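PDB 3WQC: D-threo-3-hydroxyaspartate dehydratase from Delftia, which uses pyridoxal 5'-phosphate and a divalent metal ion to convert D-threo-3-hydroxyaspartate into oxaloacetate and ammonia. Local coordinates for residues L15-T20 with T353-I357; I34-Q38 with A63-A69; L162-R167 with A212-L218. Numbering follows the deposited sequence.

Contact 1 (L15-T20 with T353-I357); sequences LLTLDT and TRLRI
Residues 15-20 form an irregular loop, helix-like in phi/psi from Leu15 to Thr17 and extended from Leu18 to Thr20, that leads into strand 22-26; Arg354-Ile357 is a beta strand of the mixed sheet in the alanine-racemase-like C-terminal domain. The loop stands off the strand, with the nearest CA atoms, of Leu16 and Arg354, 7.9 Å apart. Arg354 bridges the gap with a long, extended side chain (m, t, t for chi1 to chi3). Its guanidinium binds two main-chain carbonyls of the loop: Arg354 NH1 donates to Leu15 O and to Leu18 O, both at 2.7 Å, and Arg354 NH2 to Leu18 O at 3.0 Å. Leu16 O and Thr20 CG2 lie over opposite faces of this group. A single strand arginine, with several donors at the end of a long chain, thus hydrogen-bonds both bends of a loop that has no regular structure. The second subunit is close by: its Arg101 forms a salt bridge with Asp19. Arg356, whose NH2 bonds to Leu314 O, offers a guanidinium face to Leu15, with CD1 of Leu15 3.7 Å from NH2 of Arg356.

Contact 2 (I34-Q38 with A63-A69); sequences IARMQ and AQRAAGA
This is a helix-helix contact in the N-terminal barrel domain, where helix 27-44 meets the last turn of helix 58-66 and the loop that follows. The CA atoms of Ile34 and Gln64 lie 6.2 Å apart and those of Gln38 and Gly68 6.6 Å, so one turn of the first helix spans the end of the second. Ala63, Ala67 and Gly68 are small enough to leave room for Ile34 and Gln38. Ile34 (m, t) points toward its neighbours, placing CD1 3.7 Å from Ala63 CB and CG2 3.4 Å from Ala67 CB; CD1 of Ile34 also lies 3.9 Å from Gln64 CG. One turn on, the contact becomes polar. Gln38 (t, p) folds over the helix end, its CG 3.2 Å from Ala67 O and its OE1 3.2 Å from Gly68 C. No direct hydrogen bond joins the segments; water does so instead, donating to Gln38 OE1 at 2.7 Å and to Gln64 O at 2.8 Å, while Gln38 NE2 bonds to Asp42 of its own helix. Gly68 suits its place twice over: its phi of 130° would jam a side chain against the preceding carbonyl, and a CB would crowd Gln38 CD. The bonds Ala69 N to Gln64 O (3.2 Å) and Gly68 N to Arg65 O (3.0 Å) complete the helix end, a Schellman motif in the alanine-racemase-type TIM barrel that holds the PLP.

Contact 3 (L162-R167 with A212-L218); sequences LLAIGR and ALRAAGL
Two neighbouring outer helices of the TIM barrel pack here, 159-171 against the C-terminal end of 192-215, which closes in a Schellman motif. In its backbone bonds, Leu218 N reaches Leu213 O at 3.0 Å and Gly217 N reaches Arg214 O at 2.9 Å; Gly217, at phi 84°, takes the position where a side chain would strike the preceding carbonyl. The chain then turns so that Leu218 points back toward the first helix. CA atoms approach to 6.2 Å between Leu163 and Leu213, and to 7.0 Å between Gly166 and Leu218.

Apolar packing dominates. Leu162 CD1 meets Ala212 CB at 4.1 Å, and Leu163 sets CD2 3.6 Å from Ala216 CB and CD1 4.2 Å from Leu213 CD2. Gly166 leaves a hollow that both opposing leucines use: a CB would clash with Leu213 CD2 and Leu218 CD1, whereas its bare CA lets Leu213 CD2 come to 4.3 Å. Leu218 CD2 sits 4.0 Å from Gly166 O. Beneath, Leu213 and Leu218 touch strand 175-180, and Leu162 touches strand 140-146, so the leucines also seal the helices onto the barrel.

The polar link lies at the exposed side. Arg167 lays its aliphatic part by Leu218, CG to CD1 at 4.2 Å, and its NE donates at 2.8 Å to a water that in turn donates at 2.8 Å to Ala216 O.

In the fold
Contacts 2 and 3 come in series along the chain, both in the PLP-binding barrel domain, and both are nested inside the long loop closed by contact 1. Their centres are 34 Å apart, and each joins helices packed outside the parallel sheet. Contact 2 is near the cofactor, the side chain of Gln64 lying about 9 Å from PLP, whereas contact 3 is at a far edge, away from the cofactor and metal sites. Contact 1 belongs to the other, mixed-sheet domain, 29 Å from contact 2 and 55 Å from contact 3 between centres. It ties the N-terminal loop to a C-terminal strand, so both ends of the sequence help build one domain beside the barrel that is inserted between them in the sequence.

Contact 1 (L15-T20 with T353-I357)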
loop_
_atom_site.group_PDB
_atom_site.type_symbol
_atom_site.label_atom_id
_atom_site.label_comp_id
_atom_site.label_asym_id
_atom_site.label_seq_id
_atom_site.Cartn_x
_atom_site.Cartn_y
_atom_site.Cartn_z
ATOM N N LEU B 15 -8.441 16.083 -16.052
ATOM C CA LEU B 15 -8.216 16.158 -14.606
ATOM C C LEU B 15 -9.371 16.768 -13.866
ATOM O O LEU B 15 -9.473 16.639 -12.645
ATOM C CB LEU B 15 -6.930 16.886 -14.239
ATOM C CG LEU B 15 -5.669 16.281 -14.793
ATOM C CD1 LEU B 15 -4.559 17.043 -14.116
ATOM C CD2 LEU B 15 -5.514 14.812 -14.398
ATOM N N LEU B 16 -10.274 17.427 -14.601
ATOM C CA LEU B 16 -11.444 18.004 -13.957
ATOM C C LEU B 16 -12.569 17.021 -13.811
ATOM O O LEU B 16 -13.526 17.267 -12.996
ATOM C CB LEU B 16 -11.953 19.193 -14.813
ATOM C CG LEU B 16 -11.047 20.414 -14.769
ATOM C CD1 LEU B 16 -11.668 21.469 -15.656
ATOM C CD2 LEU B 16 -10.944 20.923 -13.339
ATOM N N THR B 17 -12.590 15.964 -14.651
ATOM C CA THR B 17 -13.749 15.060 -14.690
ATOM C C THR B 17 -13.460 13.715 -14.007
ATOM O O THR B 17 -14.373 13.008 -13.648
ATOM C CB THR B 17 -14.253 14.761 -16.129
ATOM O OG1 THR B 17 -13.235 14.035 -16.847
ATOM C CG2 THR B 17 -14.629 16.083 -16.839
ATOM N N LEU B 18 -12.176 13.369 -13.808
ATOM C CA LEU B 18 -11.842 12.139 -13.068
ATOM C C LEU B 18 -12.405 12.141 -11.643
ATOM O O LEU B 18 -12.465 13.223 -10.983
ATOM C CB LEU B 18 -10.312 12.040 -12.931
ATOM C CG LEU B 18 -9.579 11.554 -14.207
ATOM C CD1 LEU B 18 -8.091 11.658 -13.996
ATOM C CD2 LEU B 18 -10.015 10.150 -14.703
ATOM N N ASP B 19 -12.778 10.986 -11.123
ATOM C CA ASP B 19 -12.963 10.925 -9.665
ATOM C C ASP B 19 -11.587 10.928 -8.997
ATOM O O ASP B 19 -10.529 10.660 -9.665
ATOM C CB ASP B 19 -13.707 9.644 -9.316
ATOM C CG ASP B 19 -14.279 9.632 -7.855
ATOM O OD1 ASP B 19 -14.373 10.733 -7.211
ATOM O OD2 ASP B 19 -14.664 8.517 -7.362
ATOM N N THR B 20 -11.572 11.328 -7.726
ATOM C CA THR B 20 -10.337 11.377 -6.951
ATOM C C THR B 20 -10.482 10.423 -5.744
ATOM O O THR B 20 -11.593 10.105 -5.281
ATOM C CB THR B 20 -10.120 12.790 -6.394
ATOM O OG1 THR B 20 -11.286 13.241 -5.698
ATOM C CG2 THR B 20 -9.773 13.732 -7.545
ATOM N N THR B 353 -11.749 22.022 -4.245
ATOM C CA THR B 353 -10.455 22.302 -4.961
ATOM C C THR B 353 -9.738 20.991 -5.259
ATOM O O THR B 353 -9.698 20.095 -4.372
ATOM C CB THR B 353 -9.501 23.145 -4.076
ATOM O OG1 THR B 353 -10.142 24.343 -3.747
ATOM C CG2 THR B 353 -8.144 23.471 -4.767
ATOM N N ARG B 354 -9.273 20.882 -6.488
ATOM C CA ARG B 354 -8.429 19.716 -6.881
ATOM C C ARG B 354 -6.967 20.082 -6.784
ATOM O O ARG B 354 -6.528 21.188 -7.246
ATOM C CB ARG B 354 -8.738 19.286 -8.302
ATOM C CG ARG B 354 -10.090 18.655 -8.361
ATOM C CD ARG B 354 -10.476 18.199 -9.718
ATOM N NE ARG B 354 -11.707 17.447 -9.417
ATOM C CZ ARG B 354 -12.035 16.250 -9.885
ATOM N NH1 ARG B 354 -11.329 15.708 -10.846
ATOM N NH2 ARG B 354 -13.148 15.668 -9.431
ATOM N N LEU B 355 -6.176 19.165 -6.233
ATOM C CA LEU B 355 -4.721 19.372 -5.999
ATOM C C LEU B 355 -4.017 18.124 -6.534
ATOM O O LEU B 355 -4.663 17.120 -6.830
ATOM C CB LEU B 355 -4.455 19.449 -4.510
ATOM C CG LEU B 355 -5.060 20.622 -3.796
ATOM C CD1 LEU B 355 -4.903 20.459 -2.304
ATOM C CD2 LEU B 355 -4.465 21.941 -4.337
ATOM N N ARG B 356 -2.704 18.164 -6.684
ATOM C CA ARG B 356 -1.952 16.974 -7.079
ATOM C C ARG B 356 -0.867 16.773 -6.010
ATOM O O ARG B 356 -0.193 17.711 -5.636
ATOM C CB ARG B 356 -1.368 17.173 -8.507
ATOM C CG ARG B 356 -2.528 17.053 -9.501
ATOM C CD ARG B 356 -2.137 17.594 -10.857
ATOM N NE ARG B 356 -1.170 16.765 -11.584
ATOM C CZ ARG B 356 -0.750 17.084 -12.814
ATOM N NH1 ARG B 356 0.123 16.277 -13.419
ATOM N NH2 ARG B 356 -1.156 18.226 -13.417
ATOM N N ILE B 357 -0.661 15.553 -5.585
ATOM C CA ILE B 357 0.297 15.319 -4.494
ATOM C C ILE B 357 1.468 14.500 -5.017
ATOM O O ILE B 357 1.266 13.427 -5.651
ATOM C CB ILE B 357 -0.344 14.540 -3.315
ATOM C CG1 ILE B 357 -1.769 15.067 -2.898
ATOM C CG2 ILE B 357 0.615 14.325 -2.172
ATOM C CD1 ILE B 357 -1.679 16.514 -2.434
#

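Contact 2 (I34-Q38 with A63-A69)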
loop_
_atom_site.group_PDB
_atom_site.type_symbol
_atom_site.label_atom_id
_atom_site.label_comp_id
_atom_site.label_asym_id
_atom_site.label_seq_id
_atom_site.Cartn_x
_atom_site.Cartn_y
_atom_site.Cartn_z
ATOM N N ILE B 34 12.538 8.802 -19.401
ATOM C CA ILE B 34 12.861 7.615 -20.216
ATOM C C ILE B 34 14.091 7.963 -21.059
ATOM O O ILE B 34 15.075 7.195 -21.140
ATOM C CB ILE B 34 11.640 7.122 -21.053
ATOM C CG1 ILE B 34 10.671 6.477 -20.069
ATOM C CG2 ILE B 34 12.057 6.228 -22.207
ATOM C CD1 ILE B 34 9.360 6.042 -20.705
ATOM N N ALA B 35 14.028 9.101 -21.733
ATOM C CA ALA B 35 15.141 9.514 -22.663
ATOM C C ALA B 35 16.397 9.740 -21.890
ATOM O O ALA B 35 17.502 9.360 -22.339
ATOM C CB ALA B 35 14.772 10.796 -23.340
ATOM N N ARG B 36 16.295 10.400 -20.726
ATOM C CA ARG B 36 17.492 10.723 -19.959
ATOM C C ARG B 36 18.273 9.418 -19.584
ATOM O O ARG B 36 19.522 9.339 -19.694
ATOM C CB ARG B 36 17.198 11.531 -18.689
ATOM C CG ARG B 36 18.409 11.735 -17.715
ATOM C CD ARG B 36 17.980 12.473 -16.483
ATOM N NE ARG B 36 19.068 12.593 -15.520
ATOM C CZ ARG B 36 18.925 12.752 -14.185
ATOM N NH1 ARG B 36 17.717 12.932 -13.663
ATOM N NH2 ARG B 36 19.991 12.799 -13.370
ATOM N N MET B 37 17.551 8.433 -19.079
ATOM C CA MET B 37 18.216 7.199 -18.662
ATOM C C MET B 37 18.760 6.473 -19.844
ATOM O O MET B 37 19.922 6.003 -19.766
ATOM C CB MET B 37 17.213 6.310 -17.865
ATOM C CG MET B 37 17.862 5.025 -17.291
ATOM S SD MET B 37 19.149 5.336 -16.033
ATOM C CE MET B 37 18.152 5.820 -14.580
ATOM N N GLN B 38 17.986 6.296 -20.911
ATOM C CA GLN B 38 18.449 5.525 -22.059
ATOM C C GLN B 38 19.679 6.229 -22.637
ATOM O O GLN B 38 20.665 5.561 -23.037
ATOM C CB GLN B 38 17.396 5.369 -23.162
ATOM C CG GLN B 38 17.806 4.409 -24.299
ATOM C CD GLN B 38 18.046 2.972 -23.805
ATOM O OE1 GLN B 38 17.150 2.345 -23.242
ATOM N NE2 GLN B 38 19.272 2.400 -24.044
ATOM N N ALA B 63 6.856 2.127 -23.717
ATOM C CA ALA B 63 7.589 3.376 -23.938
ATOM C C ALA B 63 9.065 3.195 -23.649
ATOM O O ALA B 63 9.942 3.729 -24.353
ATOM C CB ALA B 63 7.027 4.540 -23.106
ATOM N N GLN B 64 9.389 2.508 -22.574
ATOM C CA GLN B 64 10.821 2.185 -22.265
ATOM C C GLN B 64 11.447 1.349 -23.401
ATOM O O GLN B 64 12.585 1.662 -23.820
ATOM C CB GLN B 64 10.898 1.439 -20.936
ATOM C CG GLN B 64 10.522 2.430 -19.759
ATOM C CD GLN B 64 10.342 1.745 -18.425
ATOM O OE1 GLN B 64 11.128 2.046 -17.442
ATOM N NE2 GLN B 64 9.342 0.906 -18.325
ATOM N N ARG B 65 10.714 0.356 -23.931
ATOM C CA ARG B 65 11.245 -0.519 -25.016
ATOM C C ARG B 65 11.420 0.335 -26.286
ATOM O O ARG B 65 12.507 0.283 -26.939
ATOM C CB ARG B 65 10.313 -1.678 -25.299
ATOM C CG ARG B 65 10.760 -2.576 -26.477
ATOM C CD ARG B 65 9.814 -3.786 -26.542
ATOM N NE ARG B 65 8.420 -3.415 -26.924
ATOM C CZ ARG B 65 7.318 -3.352 -26.107
ATOM N NH1 ARG B 65 6.120 -3.005 -26.626
ATOM N NH2 ARG B 65 7.408 -3.656 -24.790
ATOM N N ALA B 66 10.433 1.174 -26.624
ATOM C CA ALA B 66 10.523 2.026 -27.806
ATOM C C ALA B 66 11.763 2.959 -27.797
ATOM O O ALA B 66 12.355 3.257 -28.876
ATOM C CB ALA B 66 9.252 2.840 -28.016
ATOM N N ALA B 67 12.167 3.384 -26.610
ATOM C CA ALA B 67 13.291 4.295 -26.430
ATOM C C ALA B 67 14.654 3.620 -26.550
ATOM O O ALA B 67 15.658 4.312 -26.659
ATOM C CB ALA B 67 13.194 5.130 -25.163
ATOM N N GLY B 68 14.665 2.286 -26.498
ATOM C CA GLY B 68 15.916 1.524 -26.680
ATOM C C GLY B 68 16.200 0.478 -25.638
ATOM O O GLY B 68 17.346 -0.078 -25.620
ATOM N N ALA B 69 15.286 0.224 -24.712
ATOM C CA ALA B 69 15.607 -0.773 -23.620
ATOM C C ALA B 69 15.729 -2.205 -24.156
ATOM O O ALA B 69 15.163 -2.560 -25.177
ATOM C CB ALA B 69 14.459 -0.745 -22.560
HETATM O O HOH W 1 19.382 -1.064 -24.023
HETATM O O HOH W 2 14.618 2.970 -22.508
#

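Contact 3 (L162-R167 with A212-L218)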
loop_
_atom_site.group_PDB
_atom_site.type_symbol
_atom_site.label_atom_id
_atom_site.label_comp_id
_atom_site.label_asym_id
_atom_site.label_seq_id
_atom_site.Cartn_x
_atom_site.Cartn_y
_atom_site.Cartn_z
ATOM N N LEU B 162 31.073 -18.537 -4.315
ATOM C CA LEU B 162 30.770 -18.219 -5.760
ATOM C C LEU B 162 31.043 -19.466 -6.594
ATOM O O LEU B 162 30.228 -19.836 -7.467
ATOM C CB LEU B 162 31.665 -17.106 -6.363
ATOM C CG LEU B 162 31.334 -15.759 -6.081
ATOM C CD1 LEU B 162 32.459 -14.858 -6.664
ATOM C CD2 LEU B 162 29.995 -15.421 -6.825
ATOM N N LEU B 163 32.251 -20.064 -6.423
ATOM C CA LEU B 163 32.561 -21.225 -7.267
ATOM C C LEU B 163 31.620 -22.398 -6.989
ATOM O O LEU B 163 31.297 -23.194 -7.886
ATOM C CB LEU B 163 34.036 -21.641 -7.124
ATOM C CG LEU B 163 35.000 -20.801 -7.952
ATOM C CD1 LEU B 163 34.655 -19.419 -8.385
ATOM C CD2 LEU B 163 36.443 -21.137 -7.654
ATOM N N ALA B 164 31.335 -22.605 -5.660
ATOM C CA ALA B 164 30.488 -23.747 -5.328
ATOM C C ALA B 164 29.093 -23.618 -5.995
ATOM O O ALA B 164 28.553 -24.554 -6.572
ATOM C CB ALA B 164 30.293 -23.818 -3.792
ATOM N N ILE B 165 28.557 -22.381 -5.975
ATOM C CA ILE B 165 27.252 -22.173 -6.632
ATOM C C ILE B 165 27.400 -22.262 -8.149
ATOM O O ILE B 165 26.561 -22.938 -8.814
ATOM C CB ILE B 165 26.728 -20.771 -6.234
ATOM C CG1 ILE B 165 26.434 -20.744 -4.722
ATOM C CG2 ILE B 165 25.475 -20.406 -7.058
ATOM C CD1 ILE B 165 26.220 -19.289 -4.230
ATOM N N GLY B 166 28.449 -21.605 -8.708
ATOM C CA GLY B 166 28.588 -21.692 -10.148
ATOM C C GLY B 166 28.805 -23.126 -10.666
ATOM O O GLY B 166 28.222 -23.496 -11.689
ATOM N N ARG B 167 29.629 -23.932 -9.965
ATOM C CA ARG B 167 29.794 -25.345 -10.360
ATOM C C ARG B 167 28.539 -26.130 -10.215
ATOM O O ARG B 167 28.222 -26.980 -11.027
ATOM C CB ARG B 167 30.969 -25.933 -9.574
ATOM C CG ARG B 167 32.288 -25.347 -9.996
ATOM C CD ARG B 167 33.398 -25.763 -9.050
ATOM N NE ARG B 167 34.691 -25.260 -9.542
ATOM C CZ ARG B 167 35.723 -25.043 -8.718
ATOM N NH1 ARG B 167 35.555 -25.144 -7.375
ATOM N NH2 ARG B 167 36.869 -24.605 -9.210
ATOM N N ALA B 212 36.119 -13.766 -11.027
ATOM C CA ALA B 212 36.461 -14.976 -10.204
ATOM C C ALA B 212 35.821 -16.217 -10.865
ATOM O O ALA B 212 36.482 -17.252 -11.008
ATOM C CB ALA B 212 35.992 -14.789 -8.766
ATOM N N LEU B 213 34.526 -16.131 -11.249
ATOM C CA LEU B 213 33.899 -17.285 -11.896
ATOM C C LEU B 213 34.686 -17.659 -13.181
ATOM O O LEU B 213 34.946 -18.829 -13.442
ATOM C CB LEU B 213 32.443 -16.922 -12.260
ATOM C CG LEU B 213 31.506 -16.849 -11.036
ATOM C CD1 LEU B 213 30.223 -16.118 -11.542
ATOM C CD2 LEU B 213 31.162 -18.262 -10.510
ATOM N N ARG B 214 34.978 -16.630 -14.001
ATOM C CA ARG B 214 35.643 -16.939 -15.302
ATOM C C ARG B 214 37.077 -17.461 -15.053
ATOM O O ARG B 214 37.545 -18.328 -15.783
ATOM C CB ARG B 214 35.730 -15.630 -16.108
ATOM C CG ARG B 214 34.302 -15.167 -16.541
ATOM C CD ARG B 214 34.569 -13.753 -17.291
ATOM N NE ARG B 214 33.437 -13.058 -17.536
ATOM C CZ ARG B 214 33.277 -11.787 -17.365
ATOM N NH1 ARG B 214 34.298 -10.906 -17.051
ATOM N NH2 ARG B 214 32.087 -11.361 -17.558
ATOM N N ALA B 215 37.736 -16.991 -13.977
ATOM C CA ALA B 215 39.105 -17.502 -13.645
ATOM C C ALA B 215 39.031 -19.022 -13.287
ATOM O O ALA B 215 40.000 -19.737 -13.526
ATOM C CB ALA B 215 39.719 -16.689 -12.496
ATOM N N ALA B 216 37.895 -19.503 -12.806
ATOM C CA ALA B 216 37.647 -20.924 -12.495
ATOM C C ALA B 216 37.149 -21.693 -13.694
ATOM O O ALA B 216 36.723 -22.863 -13.562
ATOM C CB ALA B 216 36.663 -21.023 -11.280
ATOM N N GLY B 217 37.100 -21.077 -14.887
ATOM C CA GLY B 217 36.626 -21.804 -16.100
ATOM C C GLY B 217 35.140 -21.824 -16.281
ATOM O O GLY B 217 34.662 -22.553 -17.141
ATOM N N LEU B 218 34.421 -21.011 -15.472
ATOM C CA LEU B 218 32.929 -21.045 -15.540
ATOM C C LEU B 218 32.458 -19.894 -16.426
ATOM O O LEU B 218 33.098 -18.828 -16.415
ATOM C CB LEU B 218 32.331 -20.843 -14.112
ATOM C CG LEU B 218 32.635 -22.042 -13.186
ATOM C CD1 LEU B 218 32.388 -21.596 -11.778
ATOM C CD2 LEU B 218 31.708 -23.201 -13.593
HETATM O O HOH W 3 35.103 -24.759 -12.292
#